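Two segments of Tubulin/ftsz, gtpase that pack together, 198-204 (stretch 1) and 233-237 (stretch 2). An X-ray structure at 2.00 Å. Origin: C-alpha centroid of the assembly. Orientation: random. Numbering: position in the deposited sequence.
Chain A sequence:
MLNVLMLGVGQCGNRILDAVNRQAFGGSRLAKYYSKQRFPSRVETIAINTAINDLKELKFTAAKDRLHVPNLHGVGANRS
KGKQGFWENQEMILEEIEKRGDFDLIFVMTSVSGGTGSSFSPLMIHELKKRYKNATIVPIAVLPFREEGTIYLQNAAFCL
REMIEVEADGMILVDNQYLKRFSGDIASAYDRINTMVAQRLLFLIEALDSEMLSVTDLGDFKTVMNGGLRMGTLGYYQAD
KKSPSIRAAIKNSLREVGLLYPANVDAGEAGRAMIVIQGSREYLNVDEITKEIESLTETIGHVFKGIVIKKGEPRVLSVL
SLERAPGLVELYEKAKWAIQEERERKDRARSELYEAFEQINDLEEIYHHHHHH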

# COMPACT_ATOMS: atom_id res chain seq x y z
N ALA A 198 2.98 5.89 7.20
CA ALA A 198 2.40 7.17 7.58
C ALA A 198 3.42 8.31 7.43
O ALA A 198 3.09 9.39 6.96
CB ALA A 198 1.88 7.09 8.99
N GLN A 199 4.65 8.05 7.83
CA GLN A 199 5.69 9.07 7.77
C GLN A 199 5.91 9.49 6.33
O GLN A 199 5.93 10.69 6.00
CB GLN A 199 6.99 8.52 8.33
CG GLN A 199 8.08 9.54 8.53
CD GLN A 199 9.25 8.93 9.30
OE1 GLN A 199 9.52 7.72 9.19
NE2 GLN A 199 9.95 9.75 10.07
N ARG A 200 6.00 8.50 5.45
CA ARG A 200 6.21 8.76 4.04
C ARG A 200 5.02 9.45 3.39
O ARG A 200 5.22 10.38 2.62
CB ARG A 200 6.58 7.48 3.30
CG ARG A 200 8.03 7.09 3.57
CD ARG A 200 8.28 5.60 3.44
NE ARG A 200 9.36 5.16 4.32
CZ ARG A 200 10.35 4.37 3.95
NH1 ARG A 200 10.42 3.92 2.69
NH2 ARG A 200 11.28 4.03 4.83
N LEU A 201 3.79 9.07 3.73
CA LEU A 201 2.61 9.67 3.12
C LEU A 201 2.47 11.14 3.53
O LEU A 201 2.09 11.99 2.72
CB LEU A 201 1.33 8.93 3.52
CG LEU A 201 1.08 7.54 2.92
CD1 LEU A 201 -0.25 6.97 3.46
CD2 LEU A 201 1.09 7.59 1.40
N LEU A 202 2.72 11.40 4.81
CA LEU A 202 2.67 12.76 5.33
C LEU A 202 3.73 13.65 4.69
O LEU A 202 3.46 14.80 4.36
CB LEU A 202 2.78 12.75 6.85
CG LEU A 202 1.46 12.32 7.49
CD1 LEU A 202 1.65 12.07 8.98
CD2 LEU A 202 0.39 13.40 7.23
N PHE A 203 4.92 13.10 4.50
CA PHE A 203 5.99 13.81 3.80
C PHE A 203 5.50 14.09 2.36
O PHE A 203 5.62 15.21 1.86
CB PHE A 203 7.27 12.95 3.83
CG PHE A 203 8.52 13.63 3.31
CD1 PHE A 203 8.50 14.91 2.80
CD2 PHE A 203 9.74 12.97 3.36
CE1 PHE A 203 9.67 15.52 2.33
CE2 PHE A 203 10.91 13.56 2.89
CZ PHE A 203 10.87 14.84 2.37
N LEU A 204 4.95 13.08 1.70
CA LEU A 204 4.45 13.24 0.32
C LEU A 204 3.39 14.36 0.20
O LEU A 204 3.46 15.20 -0.70
CB LEU A 204 3.86 11.93 -0.18
CG LEU A 204 3.21 11.94 -1.57
CD1 LEU A 204 4.20 12.40 -2.64
CD2 LEU A 204 2.63 10.55 -1.90
N THR A 233 6.47 2.51 -5.29
CA THR A 233 6.65 2.52 -3.86
C THR A 233 7.21 3.86 -3.44
O THR A 233 7.43 4.73 -4.28
CB THR A 233 7.53 1.34 -3.38
OG1 THR A 233 7.36 1.15 -1.97
CG2 THR A 233 9.01 1.59 -3.68
N LEU A 234 7.40 4.03 -2.13
CA LEU A 234 8.00 5.23 -1.58
C LEU A 234 9.32 4.87 -0.90
O LEU A 234 9.39 3.91 -0.12
CB LEU A 234 7.07 5.89 -0.56
CG LEU A 234 5.72 6.35 -1.07
CD1 LEU A 234 4.89 6.96 0.07
CD2 LEU A 234 5.90 7.38 -2.18
N GLY A 235 10.35 5.66 -1.14
CA GLY A 235 11.60 5.54 -0.41
C GLY A 235 11.82 6.75 0.50
O GLY A 235 11.21 7.79 0.34
N TYR A 236 12.68 6.59 1.49
CA TYR A 236 12.80 7.61 2.50
C TYR A 236 14.13 7.50 3.19
O TYR A 236 14.64 6.40 3.38
CB TYR A 236 11.71 7.42 3.53
CG TYR A 236 11.66 8.44 4.64
CD1 TYR A 236 12.38 8.28 5.81
CD2 TYR A 236 10.84 9.55 4.52
CE1 TYR A 236 12.29 9.21 6.83
CE2 TYR A 236 10.74 10.47 5.52
CZ TYR A 236 11.47 10.31 6.66
OH TYR A 236 11.34 11.26 7.64
N TYR A 237 14.71 8.64 3.53
CA TYR A 237 15.90 8.66 4.35
C TYR A 237 16.02 9.97 5.08
O TYR A 237 15.95 11.02 4.46
CB TYR A 237 17.15 8.44 3.52
CG TYR A 237 18.41 8.46 4.36
CD1 TYR A 237 18.81 7.36 5.10
CD2 TYR A 237 19.19 9.61 4.41
CE1 TYR A 237 19.97 7.40 5.86
CE2 TYR A 237 20.34 9.65 5.16
CZ TYR A 237 20.71 8.56 5.88
OH TYR A 237 21.85 8.63 6.63

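This is a helix-on-strand contact, nearly perpendicular and built from mixed polar and apolar packing, in which the side chains of one helical face meet two alternate residues of a strand and a single arginine hydrogen bond ties the helix to the strand backbone. The helix of stretch 1 and the strand of stretch 2 cross at 92°, with their axes 9.0 Å apart at closest approach. That spacing is too wide for the two backbones to bond directly, so side chains fill the gap, and together the two stretches bury 439 Å². The nearest alpha carbons, CA of R200 and CA of Y236, lie 6.9 Å apart.

Each element presents residues according to its own periodicity. In the helix, backbone hydrogen bonds such as F203 N to Q199 O (3.0 Å) and L204 N to R200 O (2.9 Å) maintain the turn, and the CA-to-CB bonds of Q199, R200, F203 and L204 point toward the strand. A198 and L202 are out of reach of it. The extended strand alternates instead: L234 and Y236 point toward the helix, whereas Y237 points away and G235 has no side chain.

R200 is the centre of the contact. Its long side chain, m at chi1 and t at chi2 and chi3, extends across the strand and places its guanidinium where NH1 donates a hydrogen bond to the backbone O of L234, 3.0 Å away. The N-H...O angle of 137° is well short of linear, but the oxygen lies at the edge of the guanidinium, near its plane, where the N-H groups point. The flat group also packs by its face: CB of Y236 sits over one face, 3.4 Å from R200 NE. NH1 comes within 3.7 Å of G235 CA as well. Arginine suits this place because its aliphatic portion can pack against apolar neighbours while its charged end satisfies a carbonyl; R200 CB, for example, lies 3.7 Å from L234 CD1.

L234 extends the apolar part of the contact. Its CD1 also approaches CD2 of L201 at 4.1 Å, a van der Waals contact between branched aliphatic side chains. The CA-to-CB bond of L201 points away from the strand, yet the end of its side chain comes nearer, which is how it joins the contact at all.

Y236 has the largest area covered by the opposing stretch. With chi1 at t, its ring reaches F203, and Y236 CE2 lies 3.5 Å from F203 CD2. The rings meet rim to rim, with centroids 5.9 Å apart and planes at 88°, so neither covers the other's face. Aromatic side chains suit this place because their rigid rings carry apolar C-H edges far enough from the backbone to meet in the gap between helix and strand. The hydroxyl of Y236 approaches the amide of Q199, with OH 3.2 Å from NE2, but the angle is too poor for a hydrogen bond; that hydroxyl is hydrogen-bonded elsewhere in the structure.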